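One contact in two related proteins. Structure 1 is peptidoglycan-recognition protein from Apis mellifera, which probably binds bacterial peptidoglycan as a recognition receptor of the honeybee innate immune system: PDB 5XZ3 (chain A, 1.86 Å), residues 70-75 and 104-109. Structure 2 is peptidoglycan recognition protein SA CG11709-PA from Drosophila melanogaster: PDB 1SXR (chain B, 1.56 Å), residues 74-79 and 108-113. Structure 2 is superposed on structure 1 by the backbone atoms of these residues (RMSD 0.37 Å); each is numbered along its deposited sequence.

Structure 1 (5XZ3); sequences IGYSFL and SIAFIG.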
loop_
_atom_site.group_PDB
_atom_site.type_symbol
_atom_site.label_atom_id
_atom_site.label_comp_id
_atom_site.label_asym_id
_atom_site.label_seq_id
_atom_site.Cartn_x
_atom_site.Cartn_y
_atom_site.Cartn_z
ATOM N N ILE A 70 -7.684 -4.631 8.207
ATOM C CA ILE A 70 -6.465 -3.814 8.110
ATOM C C ILE A 70 -6.750 -2.741 7.045
ATOM O O ILE A 70 -7.388 -3.027 6.002
ATOM C CB ILE A 70 -5.188 -4.637 7.807
ATOM C CG1 ILE A 70 -3.933 -3.728 7.890
ATOM C CG2 ILE A 70 -5.338 -5.422 6.495
ATOM C CD1 ILE A 70 -2.591 -4.420 8.046
ATOM N N GLY A 71 -6.356 -1.507 7.343
ATOM C CA GLY A 71 -6.777 -0.348 6.552
ATOM C C GLY A 71 -6.066 -0.179 5.219
ATOM O O GLY A 71 -6.590 0.494 4.315
ATOM N N TYR A 72 -4.877 -0.776 5.092
ATOM C CA TYR A 72 -4.043 -0.588 3.892
ATOM C C TYR A 72 -4.249 -1.679 2.847
ATOM O O TYR A 72 -4.403 -2.846 3.200
ATOM C CB TYR A 72 -2.566 -0.541 4.280
ATOM C CG TYR A 72 -2.194 0.551 5.255
ATOM C CD1 TYR A 72 -2.308 1.902 4.899
ATOM C CD2 TYR A 72 -1.689 0.239 6.528
ATOM C CE1 TYR A 72 -1.922 2.909 5.767
ATOM C CE2 TYR A 72 -1.305 1.251 7.420
ATOM C CZ TYR A 72 -1.436 2.577 7.030
ATOM O OH TYR A 72 -1.058 3.594 7.888
ATOM N N SER A 73 -4.235 -1.310 1.559
ATOM C CA SER A 73 -4.458 -2.309 0.492
ATOM C C SER A 73 -3.286 -3.264 0.361
ATOM O O SER A 73 -3.479 -4.493 0.339
ATOM C CB SER A 73 -4.773 -1.647 -0.856
ATOM O OG SER A 73 -5.712 -0.620 -0.641
ATOM N N PHE A 74 -2.083 -2.688 0.307
ATOM C CA PHE A 74 -0.826 -3.430 0.289
ATOM C C PHE A 74 0.205 -2.769 1.185
ATOM O O PHE A 74 0.181 -1.547 1.379
ATOM C CB PHE A 74 -0.280 -3.526 -1.132
ATOM C CG PHE A 74 -1.165 -4.284 -2.070
ATOM C CD1 PHE A 74 -1.099 -5.686 -2.132
ATOM C CD2 PHE A 74 -2.098 -3.613 -2.866
ATOM C CE1 PHE A 74 -1.942 -6.413 -2.990
ATOM C CE2 PHE A 74 -2.937 -4.335 -3.718
ATOM C CZ PHE A 74 -2.844 -5.730 -3.786
ATOM N N LEU A 75 1.130 -3.568 1.706
ATOM C CA LEU A 75 2.210 -3.030 2.545
ATOM C C LEU A 75 3.546 -3.469 1.949
ATOM O O LEU A 75 3.642 -4.540 1.358
ATOM C CB LEU A 75 2.066 -3.469 4.010
ATOM C CG LEU A 75 0.772 -2.983 4.691
ATOM C CD1 LEU A 75 -0.281 -4.084 4.605
ATOM C CD2 LEU A 75 1.019 -2.605 6.142
ATOM N N SER A 104 -4.258 1.723 -1.460
ATOM C CA SER A 104 -3.111 2.333 -0.817
ATOM C C SER A 104 -1.923 1.387 -0.806
ATOM O O SER A 104 -2.086 0.158 -0.732
ATOM C CB SER A 104 -3.451 2.808 0.593
ATOM O OG SER A 104 -3.962 1.736 1.397
ATOM N N ILE A 105 -0.724 1.961 -0.915
ATOM C CA ILE A 105 0.505 1.187 -0.790
ATOM C C ILE A 105 1.242 1.815 0.392
ATOM O O ILE A 105 1.633 2.990 0.333
ATOM C CB ILE A 105 1.366 1.221 -2.066
ATOM C CG1 ILE A 105 0.574 0.642 -3.275
ATOM C CG2 ILE A 105 2.684 0.472 -1.834
ATOM C CD1 ILE A 105 1.276 0.696 -4.630
ATOM N N ALA A 106 1.387 1.042 1.465
ATOM C CA ALA A 106 1.953 1.580 2.684
ATOM C C ALA A 106 3.343 1.007 2.888
ATOM O O ALA A 106 3.514 -0.198 3.072
ATOM C CB ALA A 106 1.062 1.300 3.903
ATOM N N PHE A 107 4.330 1.899 2.878
ATOM C CA PHE A 107 5.714 1.550 3.178
ATOM C C PHE A 107 5.841 1.453 4.697
ATOM O O PHE A 107 5.514 2.399 5.408
ATOM C CB PHE A 107 6.649 2.657 2.664
ATOM C CG PHE A 107 6.875 2.640 1.174
ATOM C CD1 PHE A 107 5.848 2.976 0.275
ATOM C CD2 PHE A 107 8.145 2.335 0.663
ATOM C CE1 PHE A 107 6.083 2.975 -1.105
ATOM C CE2 PHE A 107 8.378 2.328 -0.706
ATOM C CZ PHE A 107 7.347 2.653 -1.590
ATOM N N ILE A 108 6.300 0.306 5.184
ATOM C CA ILE A 108 6.391 0.061 6.629
ATOM C C ILE A 108 7.601 0.829 7.171
ATOM O O ILE A 108 8.724 0.534 6.835
ATOM C CB ILE A 108 6.451 -1.454 6.950
ATOM C CG1 ILE A 108 5.131 -2.138 6.526
ATOM C CG2 ILE A 108 6.718 -1.699 8.441
ATOM C CD1 ILE A 108 5.267 -3.632 6.294
ATOM N N GLY A 109 7.331 1.848 7.971
ATOM C CA GLY A 109 8.384 2.638 8.572
ATOM C C GLY A 109 7.978 4.078 8.629
ATOM O O GLY A 109 6.804 4.414 8.403
#

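Structure 2 (1SXR); sequences ISYNFL and GIAFIG. With EDO (1,2-ethanediol), chain C.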
loop_
_atom_site.group_PDB
_atom_site.type_symbol
_atom_site.label_atom_id
_atom_site.label_comp_id
_atom_site.label_asym_id
_atom_site.label_seq_id
_atom_site.Cartn_x
_atom_site.Cartn_y
_atom_site.Cartn_z
ATOM N N ILE B 74 -6.982 -4.525 8.002
ATOM C CA ILE B 74 -5.868 -3.587 7.925
ATOM C C ILE B 74 -6.185 -2.527 6.850
ATOM O O ILE B 74 -6.744 -2.838 5.778
ATOM C CB ILE B 74 -4.544 -4.341 7.651
ATOM C CG1 ILE B 74 -3.333 -3.494 8.046
ATOM C CG2 ILE B 74 -4.497 -5.001 6.317
ATOM C CD1 ILE B 74 -2.162 -4.376 8.456
ATOM N N SER B 75 -5.888 -1.259 7.144
ATOM C CA SER B 75 -6.479 -0.161 6.354
ATOM C C SER B 75 -5.970 -0.138 4.912
ATOM O O SER B 75 -6.714 0.204 3.968
ATOM C CB SER B 75 -6.189 1.181 7.013
ATOM O OG SER B 75 -4.793 1.436 6.958
ATOM N N TYR B 76 -4.698 -0.485 4.753
ATOM C CA TYR B 76 -4.022 -0.371 3.441
ATOM C C TYR B 76 -4.325 -1.562 2.561
ATOM O O TYR B 76 -4.516 -2.672 3.068
ATOM C CB TYR B 76 -2.496 -0.293 3.648
ATOM C CG TYR B 76 -2.103 0.679 4.728
ATOM C CD1 TYR B 76 -2.184 2.050 4.517
ATOM C CD2 TYR B 76 -1.661 0.222 5.943
ATOM C CE1 TYR B 76 -1.834 2.945 5.540
ATOM C CE2 TYR B 76 -1.290 1.091 6.953
ATOM C CZ TYR B 76 -1.387 2.440 6.743
ATOM O OH TYR B 76 -1.020 3.331 7.743
ATOM N N ASN B 77 -4.322 -1.378 1.241
ATOM C CA ASN B 77 -4.461 -2.558 0.365
ATOM C C ASN B 77 -3.226 -3.448 0.392
ATOM O O ASN B 77 -3.351 -4.663 0.381
ATOM C CB ASN B 77 -4.820 -2.132 -1.055
ATOM C CG ASN B 77 -6.214 -1.515 -1.133
ATOM O OD1 ASN B 77 -6.360 -0.320 -0.983
ATOM N ND2 ASN B 77 -7.242 -2.348 -1.309
ATOM N N PHE B 78 -2.043 -2.825 0.427
ATOM C CA PHE B 78 -0.737 -3.538 0.505
ATOM C C PHE B 78 0.217 -2.799 1.399
ATOM O O PHE B 78 0.121 -1.572 1.571
ATOM C CB PHE B 78 -0.103 -3.627 -0.887
ATOM C CG PHE B 78 -0.940 -4.426 -1.847
ATOM C CD1 PHE B 78 -0.946 -5.816 -1.759
ATOM C CD2 PHE B 78 -1.737 -3.795 -2.785
ATOM C CE1 PHE B 78 -1.757 -6.583 -2.620
ATOM C CE2 PHE B 78 -2.552 -4.547 -3.638
ATOM C CZ PHE B 78 -2.560 -5.931 -3.556
ATOM N N LEU B 79 1.188 -3.548 1.930
ATOM C CA LEU B 79 2.256 -2.964 2.750
ATOM C C LEU B 79 3.591 -3.508 2.261
ATOM O O LEU B 79 3.649 -4.632 1.788
ATOM C CB LEU B 79 2.088 -3.298 4.246
ATOM C CG LEU B 79 0.777 -2.880 4.928
ATOM C CD1 LEU B 79 -0.275 -4.018 4.868
ATOM C CD2 LEU B 79 1.013 -2.415 6.342
ATOM N N GLY B 108 -4.428 1.756 -1.759
ATOM C CA GLY B 108 -3.526 2.363 -0.779
ATOM C C GLY B 108 -2.348 1.442 -0.510
ATOM O O GLY B 108 -2.529 0.252 -0.165
ATOM N N ILE B 109 -1.133 1.972 -0.676
ATOM C CA ILE B 109 0.081 1.176 -0.467
ATOM C C ILE B 109 0.905 1.859 0.598
ATOM O O ILE B 109 1.256 3.036 0.440
ATOM C CB ILE B 109 0.883 1.096 -1.768
ATOM C CG1 ILE B 109 0.056 0.425 -2.870
ATOM C CG2 ILE B 109 2.250 0.404 -1.565
ATOM C CD1 ILE B 109 0.741 0.480 -4.240
ATOM N N ALA B 110 1.207 1.134 1.679
ATOM C CA ALA B 110 2.003 1.708 2.753
ATOM C C ALA B 110 3.376 1.088 2.775
ATOM O O ALA B 110 3.506 -0.138 2.820
ATOM C CB ALA B 110 1.319 1.513 4.107
ATOM N N PHE B 111 4.390 1.953 2.808
ATOM C CA PHE B 111 5.715 1.506 3.187
ATOM C C PHE B 111 5.786 1.349 4.703
ATOM O O PHE B 111 5.439 2.290 5.444
ATOM C CB PHE B 111 6.718 2.536 2.722
ATOM C CG PHE B 111 6.886 2.536 1.227
ATOM C CD1 PHE B 111 7.782 1.661 0.599
ATOM C CD2 PHE B 111 6.127 3.397 0.439
ATOM C CE1 PHE B 111 7.920 1.674 -0.790
ATOM C CE2 PHE B 111 6.270 3.408 -0.961
ATOM C CZ PHE B 111 7.183 2.547 -1.568
ATOM N N ILE B 112 6.207 0.164 5.167
ATOM C CA ILE B 112 6.317 -0.071 6.606
ATOM C C ILE B 112 7.521 0.709 7.170
ATOM O O ILE B 112 8.668 0.470 6.768
ATOM C CB ILE B 112 6.462 -1.572 6.912
ATOM C CG1 ILE B 112 5.239 -2.327 6.371
ATOM C CG2 ILE B 112 6.670 -1.779 8.417
ATOM C CD1 ILE B 112 5.354 -3.860 6.500
ATOM N N GLY B 113 7.260 1.629 8.095
ATOM C CA GLY B 113 8.327 2.432 8.701
ATOM C C GLY B 113 7.966 3.917 8.688
ATOM O O GLY B 113 6.830 4.294 8.355
HETATM C C1 EDO C . -4.788 3.889 10.416
HETATM O O1 EDO C . -5.592 5.079 10.333
HETATM C C2 EDO C . -3.876 3.796 9.197
HETATM O O2 EDO C . -4.629 3.987 7.996
#

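Structure 1 (5XZ3)
Ser73 and Ser104 grip each other by two bonds at the start of the parallel pairing between strands 74-76 and 102-107. These are neighbours in the central mixed sheet of the amidase-like PGRP fold. Ser104 N donates to Ser73 OG (2.9 Å, 166° at the hydrogen). Ser73 N donates in turn to Ser104 OG at 3.1 Å. Ser104 OG sits between its own N and carbonyl carbon (chi1 56°), and this turns it to the N-H of Ser73. Ser104 OG also touches Tyr72 CA, 3.4 Å away. Backbone bonds follow, Phe74 N to Ser104 O and Ala106 N to Phe74 O. The methyl CB of Ala106 lies over one face of the Tyr72 ring, a CH-pi contact 3.7 Å from the centroid. Leu75 CB meets Ile108 CD1 at 3.9 Å. Before Tyr72, Gly71 N is hydrogen-bonded to His61 ND1.

Structure 2 (1SXR)
Asn77 reaches Gly108 through its amide oxygen. Gly108 N donates to Asn77 OD1 (2.9 Å, 172° at the hydrogen), tilted 26° from the carbonyl plane. Through ND2 the side-chain amide also joins the loop with Gly91 and Leu94, donating to both carbonyls. Asn77 N makes a weak bond to Gly108 O. Tyr76 C also touches Gly108 O, 3.7 Å away. Backbone bonds follow, Phe78 N to Gly108 O and Ala110 N to Phe78 O. The methyl CB of Ala110 lies over one face of the Tyr76 ring, a CH-pi contact 3.5 Å from the centroid. Ser75 OG lies over the opposite face, 3.3 Å above the plane, and shares a hydrogen bond with an ethanediol. Leu79 CB meets Ile112 CG1 at 3.9 Å. Before Tyr76, Ser75 N is hydrogen-bonded to His65 ND1. The inferred peptidoglycan-binding region includes Ser75 and Tyr76.

Structure 1 against structure 2
Three positions differ, and they fall at the loop end of the contact. At the first, Gly71(A) stands against Ser75(B). CB and OG of Ser75(B) have no counterpart in Gly71(A). The serine adds a buried hydroxyl beside Tyr76(B), and in structure 2 an ethanediol is hydrogen-bonded to it.

At the second, Ser73(A) stands against Asn77(B). The CB atoms coincide within the error. OG of Ser73(A) and CG of Asn77(B) lie 1.1 Å apart after superposition. The amide therefore continues from about the place where the hydroxyl ends. ND2 of Asn77(B) is without a counterpart in Ser73(A). The link to the facing strand is kept with a different acceptor. Ser104(A) N meets Ser73(A) OG at 2.9 Å, and Gly108(B) N meets Asn77(B) OD1 at 2.9 Å. A hydroxyl is thus replaced by a carbonyl oxygen.

At the third, Ser104(A) stands against Gly108(B). CB and OG of Ser104(A) have no counterpart in the glycine. The bond from Ser73(A) N to Ser104(A) OG, 3.1 Å, belongs to structure 1 alone. So does the touch of Ser104(A) OG on Tyr72(A) CA at 3.4 Å. The side-chain link in that direction is absent from structure 2, which may leave the loop less tied to the strand at this point.

The compared CA atoms coincide within the error. Tyr72(A), Phe74(A), Leu75(A), Ile105(A) and Ile108(A) keep their places, as do their counterparts. The bonds from Phe74(A) N to Ser104(A) O and from Ala106(A) N to Phe74(A) O recur in structure 2.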